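Local atomic coordinates of YARHG domain-containing protein (Legionella pneumophila subsp. pneumophila, PDB entry 4G2A), a protein that is of unknown function but is a putative nutrient-binding protein that joins a DUF4424-related region to a C-terminal YARHG domain. Residues Arg267-Phe281 with Asp285-Asn299. Residues are numbered along the deposited sequence; the frame is centred on the assembly and turned at random.
Sequences RFLRNTIYAQYGRQF and DLQEYFSKKWWYVPN. With SO4 (sulfate ion), chain C.
F290 packs as a knob into a hole formed by F268, N271, T272 and A275, a helix-to-helix aromatic contact inside the YARHG domain; the axes of 267-275 and 285-291 cross at -68°. The methyl CB of A275 lies 3.7 Å from the centroid of the F290 ring, over its face, a CH-pi contact, while T272 OG1 meets the ring edge. F281, from the loop that follows helix 263-275, makes an offset stack with F290, centroids 4.8 Å apart and planes at 22°. About two helical turns before A275, the F268 and Y289 rings stack face to face at 1°, centroids 3.8 Å apart. R267, its chain extended with CG anti to the backbone N, grips D285 side-on: NE reaches OD2 at 2.8 Å and NH2 reaches OD1 at 2.9 Å, both on syn lone pairs, and L286 CD1 covers one guanidinium face. Toward the loops, Y296 OH donates to R279 O at 2.6 Å, and the backbone N of N299 donates to G278 O at 2.8 Å. Beyond this layer, L269 and I273 of helix 263-275 face helix 236-250, I273 also touches helix 309-321, and W295 stacks on Y239.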
# COMPACT_ATOMS: atom_id res chain seq x y z
N ARG A 267 3.71 -14.65 30.27
CA ARG A 267 4.46 -15.69 29.57
C ARG A 267 4.29 -15.50 28.05
O ARG A 267 5.28 -15.51 27.33
CB ARG A 267 4.03 -17.10 30.03
CG ARG A 267 4.54 -18.25 29.16
CD ARG A 267 4.46 -19.56 29.92
NE ARG A 267 4.73 -20.73 29.09
CZ ARG A 267 5.95 -21.13 28.71
NH1 ARG A 267 7.02 -20.41 29.03
NH2 ARG A 267 6.10 -22.22 27.98
N PHE A 268 3.05 -15.25 27.58
CA PHE A 268 2.75 -14.99 26.16
C PHE A 268 3.38 -13.67 25.69
O PHE A 268 3.91 -13.65 24.59
CB PHE A 268 1.23 -14.99 25.88
CG PHE A 268 0.54 -16.33 26.08
CD1 PHE A 268 1.18 -17.53 25.73
CD2 PHE A 268 -0.77 -16.39 26.55
CE1 PHE A 268 0.53 -18.76 25.89
CE2 PHE A 268 -1.42 -17.63 26.69
CZ PHE A 268 -0.77 -18.80 26.36
N LEU A 269 3.37 -12.60 26.53
CA LEU A 269 3.98 -11.31 26.18
C LEU A 269 5.47 -11.44 25.94
O LEU A 269 5.98 -10.89 24.95
CB LEU A 269 3.72 -10.23 27.26
CG LEU A 269 4.48 -8.90 27.08
CD1 LEU A 269 4.05 -8.16 25.80
CD2 LEU A 269 4.31 -8.01 28.27
N ARG A 270 6.18 -12.14 26.85
CA ARG A 270 7.62 -12.36 26.78
C ARG A 270 8.00 -13.13 25.52
O ARG A 270 8.98 -12.78 24.87
CB ARG A 270 8.10 -13.16 28.02
CG ARG A 270 9.55 -13.65 27.94
CD ARG A 270 9.91 -14.71 28.97
NE ARG A 270 9.68 -14.26 30.35
CZ ARG A 270 10.46 -13.42 31.02
NH1 ARG A 270 11.54 -12.89 30.44
NH2 ARG A 270 10.17 -13.08 32.27
N ASN A 271 7.27 -14.21 25.23
CA ASN A 271 7.58 -15.09 24.13
C ASN A 271 7.19 -14.48 22.76
O ASN A 271 7.86 -14.81 21.77
CB ASN A 271 6.96 -16.45 24.38
CG ASN A 271 7.80 -17.20 25.39
OD1 ASN A 271 8.87 -17.73 25.06
ND2 ASN A 271 7.42 -17.19 26.66
N THR A 272 6.24 -13.51 22.74
CA THR A 272 5.81 -12.76 21.55
C THR A 272 7.00 -11.90 21.03
O THR A 272 7.12 -11.67 19.81
CB THR A 272 4.57 -11.92 21.91
OG1 THR A 272 3.48 -12.82 22.10
CG2 THR A 272 4.18 -10.88 20.85
N ILE A 273 7.88 -11.46 21.96
CA ILE A 273 9.07 -10.64 21.68
C ILE A 273 10.00 -11.41 20.72
O ILE A 273 10.56 -10.81 19.80
CB ILE A 273 9.79 -10.19 22.99
CG1 ILE A 273 8.89 -9.27 23.84
CG2 ILE A 273 11.12 -9.49 22.70
CD1 ILE A 273 9.32 -9.05 25.29
N TYR A 274 10.07 -12.75 20.90
CA TYR A 274 10.88 -13.69 20.11
C TYR A 274 10.12 -14.24 18.90
O TYR A 274 10.74 -14.49 17.87
CB TYR A 274 11.31 -14.87 21.00
CG TYR A 274 12.09 -14.47 22.23
CD1 TYR A 274 13.47 -14.31 22.18
CD2 TYR A 274 11.46 -14.34 23.47
CE1 TYR A 274 14.20 -14.01 23.32
CE2 TYR A 274 12.18 -13.99 24.61
CZ TYR A 274 13.55 -13.83 24.53
OH TYR A 274 14.29 -13.51 25.64
N ALA A 275 8.79 -14.49 19.05
CA ALA A 275 7.87 -15.03 18.03
C ALA A 275 7.75 -14.08 16.85
O ALA A 275 7.44 -14.50 15.74
CB ALA A 275 6.50 -15.27 18.64
N GLN A 276 8.02 -12.80 17.12
CA GLN A 276 8.11 -11.64 16.22
C GLN A 276 9.07 -11.97 15.06
O GLN A 276 8.82 -11.56 13.93
CB GLN A 276 8.68 -10.45 17.06
CG GLN A 276 8.69 -9.08 16.38
CD GLN A 276 9.56 -8.03 17.06
OE1 GLN A 276 9.95 -7.03 16.44
NE2 GLN A 276 9.90 -8.22 18.33
N TYR A 277 10.17 -12.70 15.35
CA TYR A 277 11.20 -13.05 14.37
C TYR A 277 11.12 -14.52 13.91
O TYR A 277 11.97 -15.00 13.17
CB TYR A 277 12.59 -12.74 14.97
CG TYR A 277 12.71 -11.30 15.43
CD1 TYR A 277 12.74 -10.25 14.51
CD2 TYR A 277 12.77 -10.99 16.79
CE1 TYR A 277 12.84 -8.93 14.93
CE2 TYR A 277 12.85 -9.66 17.22
CZ TYR A 277 12.91 -8.64 16.28
OH TYR A 277 13.00 -7.33 16.66
N GLY A 278 10.09 -15.22 14.35
CA GLY A 278 9.84 -16.59 13.95
C GLY A 278 10.57 -17.67 14.72
O GLY A 278 10.86 -18.73 14.14
N ARG A 279 10.81 -17.45 16.03
CA ARG A 279 11.44 -18.46 16.87
C ARG A 279 10.54 -19.68 16.92
O ARG A 279 9.32 -19.53 16.96
CB ARG A 279 11.68 -17.91 18.28
CG ARG A 279 12.45 -18.88 19.19
CD ARG A 279 12.32 -18.48 20.63
NE ARG A 279 13.11 -19.34 21.49
CZ ARG A 279 12.68 -20.47 22.03
NH1 ARG A 279 11.45 -20.91 21.78
NH2 ARG A 279 13.48 -21.19 22.81
N GLN A 280 11.12 -20.88 16.88
CA GLN A 280 10.35 -22.12 16.93
C GLN A 280 10.17 -22.52 18.39
O GLN A 280 11.13 -22.46 19.16
CB GLN A 280 11.00 -23.21 16.08
CG GLN A 280 10.72 -23.00 14.59
CD GLN A 280 11.94 -23.19 13.72
OE1 GLN A 280 12.86 -22.36 13.70
NE2 GLN A 280 11.95 -24.29 12.97
N PHE A 281 8.94 -22.87 18.77
CA PHE A 281 8.61 -23.19 20.16
C PHE A 281 8.40 -24.69 20.37
O PHE A 281 7.64 -25.32 19.63
CB PHE A 281 7.38 -22.38 20.62
CG PHE A 281 7.66 -20.89 20.61
CD1 PHE A 281 8.28 -20.27 21.68
CD2 PHE A 281 7.32 -20.11 19.50
CE1 PHE A 281 8.55 -18.90 21.66
CE2 PHE A 281 7.61 -18.75 19.48
CZ PHE A 281 8.22 -18.15 20.55
N ASP A 285 2.08 -25.35 25.12
CA ASP A 285 1.25 -24.16 25.36
C ASP A 285 1.63 -23.00 24.42
O ASP A 285 0.72 -22.34 23.92
CB ASP A 285 1.32 -23.70 26.84
CG ASP A 285 2.63 -23.11 27.36
OD1 ASP A 285 3.70 -23.49 26.84
OD2 ASP A 285 2.58 -22.31 28.33
N LEU A 286 2.95 -22.79 24.16
CA LEU A 286 3.45 -21.73 23.29
C LEU A 286 3.29 -22.09 21.83
O LEU A 286 2.89 -21.23 21.04
CB LEU A 286 4.93 -21.41 23.58
CG LEU A 286 5.27 -20.82 24.93
CD1 LEU A 286 6.75 -20.67 25.08
CD2 LEU A 286 4.59 -19.48 25.14
N GLN A 287 3.61 -23.36 21.47
CA GLN A 287 3.52 -23.96 20.13
C GLN A 287 2.13 -23.72 19.55
O GLN A 287 2.01 -23.13 18.48
CB GLN A 287 3.77 -25.47 20.27
CG GLN A 287 4.57 -26.15 19.18
CD GLN A 287 5.03 -27.51 19.68
OE1 GLN A 287 4.23 -28.37 20.08
NE2 GLN A 287 6.34 -27.72 19.72
N GLU A 288 1.09 -24.12 20.32
CA GLU A 288 -0.33 -24.01 20.01
C GLU A 288 -0.81 -22.55 19.94
O GLU A 288 -1.64 -22.24 19.08
CB GLU A 288 -1.17 -24.77 21.05
CG GLU A 288 -2.49 -25.27 20.48
CD GLU A 288 -3.65 -25.36 21.45
OE1 GLU A 288 -3.46 -25.92 22.56
OE2 GLU A 288 -4.76 -24.93 21.09
N TYR A 289 -0.31 -21.68 20.86
CA TYR A 289 -0.67 -20.26 20.94
C TYR A 289 -0.21 -19.48 19.69
O TYR A 289 -1.01 -18.75 19.11
CB TYR A 289 -0.08 -19.63 22.21
CG TYR A 289 -0.31 -18.13 22.35
CD1 TYR A 289 -1.49 -17.64 22.89
CD2 TYR A 289 0.71 -17.23 22.06
CE1 TYR A 289 -1.69 -16.27 23.05
CE2 TYR A 289 0.53 -15.85 22.23
CZ TYR A 289 -0.67 -15.38 22.75
OH TYR A 289 -0.85 -14.04 22.94
N PHE A 290 1.06 -19.61 19.30
CA PHE A 290 1.57 -18.89 18.14
C PHE A 290 1.14 -19.55 16.83
O PHE A 290 1.08 -18.86 15.80
CB PHE A 290 3.10 -18.72 18.21
CG PHE A 290 3.51 -17.85 19.38
CD1 PHE A 290 3.20 -16.49 19.39
CD2 PHE A 290 4.13 -18.40 20.49
CE1 PHE A 290 3.53 -15.70 20.48
CE2 PHE A 290 4.47 -17.60 21.58
CZ PHE A 290 4.18 -16.25 21.57
N SER A 291 0.77 -20.84 16.84
CA SER A 291 0.27 -21.49 15.63
C SER A 291 -1.01 -20.79 15.16
O SER A 291 -1.23 -20.66 13.96
CB SER A 291 -0.01 -22.97 15.88
OG SER A 291 -1.24 -23.20 16.55
N LYS A 292 -1.83 -20.30 16.12
CA LYS A 292 -3.10 -19.63 15.88
C LYS A 292 -2.95 -18.11 15.65
O LYS A 292 -3.96 -17.44 15.43
CB LYS A 292 -4.08 -19.91 17.04
CG LYS A 292 -4.50 -21.38 17.12
CD LYS A 292 -5.63 -21.65 18.13
CE LYS A 292 -5.13 -22.02 19.51
NZ LYS A 292 -6.19 -22.66 20.33
N LYS A 293 -1.72 -17.56 15.67
CA LYS A 293 -1.49 -16.13 15.42
C LYS A 293 -1.17 -15.93 13.95
O LYS A 293 -0.24 -16.56 13.44
CB LYS A 293 -0.37 -15.54 16.31
CG LYS A 293 -0.65 -15.53 17.83
CD LYS A 293 -1.76 -14.59 18.25
CE LYS A 293 -2.23 -14.87 19.65
NZ LYS A 293 -3.23 -13.87 20.12
N TRP A 294 -1.95 -15.06 13.26
CA TRP A 294 -1.77 -14.77 11.83
C TRP A 294 -0.36 -14.18 11.51
O TRP A 294 0.18 -14.39 10.42
CB TRP A 294 -2.87 -13.79 11.35
CG TRP A 294 -2.76 -12.40 11.93
CD1 TRP A 294 -3.39 -11.92 13.04
CD2 TRP A 294 -1.96 -11.31 11.42
NE1 TRP A 294 -3.03 -10.61 13.26
CE2 TRP A 294 -2.13 -10.22 12.30
CE3 TRP A 294 -1.12 -11.16 10.30
CZ2 TRP A 294 -1.49 -8.99 12.10
CZ3 TRP A 294 -0.43 -9.97 10.15
CH2 TRP A 294 -0.66 -8.88 11.01
N TRP A 295 0.21 -13.41 12.44
CA TRP A 295 1.49 -12.73 12.22
C TRP A 295 2.69 -13.65 12.38
O TRP A 295 3.76 -13.35 11.85
CB TRP A 295 1.64 -11.53 13.16
CG TRP A 295 1.23 -11.78 14.58
CD1 TRP A 295 0.03 -11.48 15.14
CD2 TRP A 295 2.05 -12.30 15.63
NE1 TRP A 295 0.03 -11.81 16.48
CE2 TRP A 295 1.28 -12.28 16.81
CE3 TRP A 295 3.39 -12.74 15.70
CZ2 TRP A 295 1.79 -12.68 18.05
CZ3 TRP A 295 3.90 -13.14 16.93
CH2 TRP A 295 3.10 -13.12 18.08
N TYR A 296 2.50 -14.76 13.13
CA TYR A 296 3.55 -15.72 13.40
C TYR A 296 3.75 -16.66 12.24
O TYR A 296 2.83 -17.38 11.81
CB TYR A 296 3.29 -16.50 14.69
CG TYR A 296 4.34 -17.55 14.97
CD1 TYR A 296 5.57 -17.21 15.52
CD2 TYR A 296 4.10 -18.89 14.69
CE1 TYR A 296 6.53 -18.18 15.80
CE2 TYR A 296 5.05 -19.87 14.96
CZ TYR A 296 6.26 -19.51 15.52
OH TYR A 296 7.20 -20.48 15.77
N VAL A 297 5.00 -16.69 11.79
CA VAL A 297 5.53 -17.51 10.71
C VAL A 297 6.84 -18.11 11.25
O VAL A 297 7.74 -17.33 11.58
CB VAL A 297 5.71 -16.67 9.40
CG1 VAL A 297 6.56 -17.40 8.36
CG2 VAL A 297 4.36 -16.30 8.80
N PRO A 298 6.95 -19.45 11.42
CA PRO A 298 8.22 -20.00 11.92
C PRO A 298 9.36 -19.75 10.92
O PRO A 298 9.18 -19.92 9.72
CB PRO A 298 7.92 -21.50 12.09
CG PRO A 298 6.44 -21.62 12.03
CD PRO A 298 5.99 -20.53 11.12
N ASN A 299 10.50 -19.26 11.43
CA ASN A 299 11.67 -18.95 10.62
C ASN A 299 12.82 -19.90 11.03
O ASN A 299 13.28 -19.84 12.18
CB ASN A 299 12.03 -17.47 10.76
CG ASN A 299 13.40 -17.05 10.30
OD1 ASN A 299 13.97 -17.59 9.34
ND2 ASN A 299 13.94 -16.05 10.97
S SO4 C . 10.09 -23.32 24.02
O1 SO4 C . 10.90 -23.85 22.92
O2 SO4 C . 10.13 -24.26 25.14
O3 SO4 C . 10.65 -22.05 24.41
O4 SO4 C . 8.71 -23.11 23.65
O HOH W 1 1.02 -12.00 22.15
O HOH W 2 6.85 -14.60 12.97
O HOH W 3 6.56 -12.06 11.59
O HOH W 4 6.68 -22.92 16.88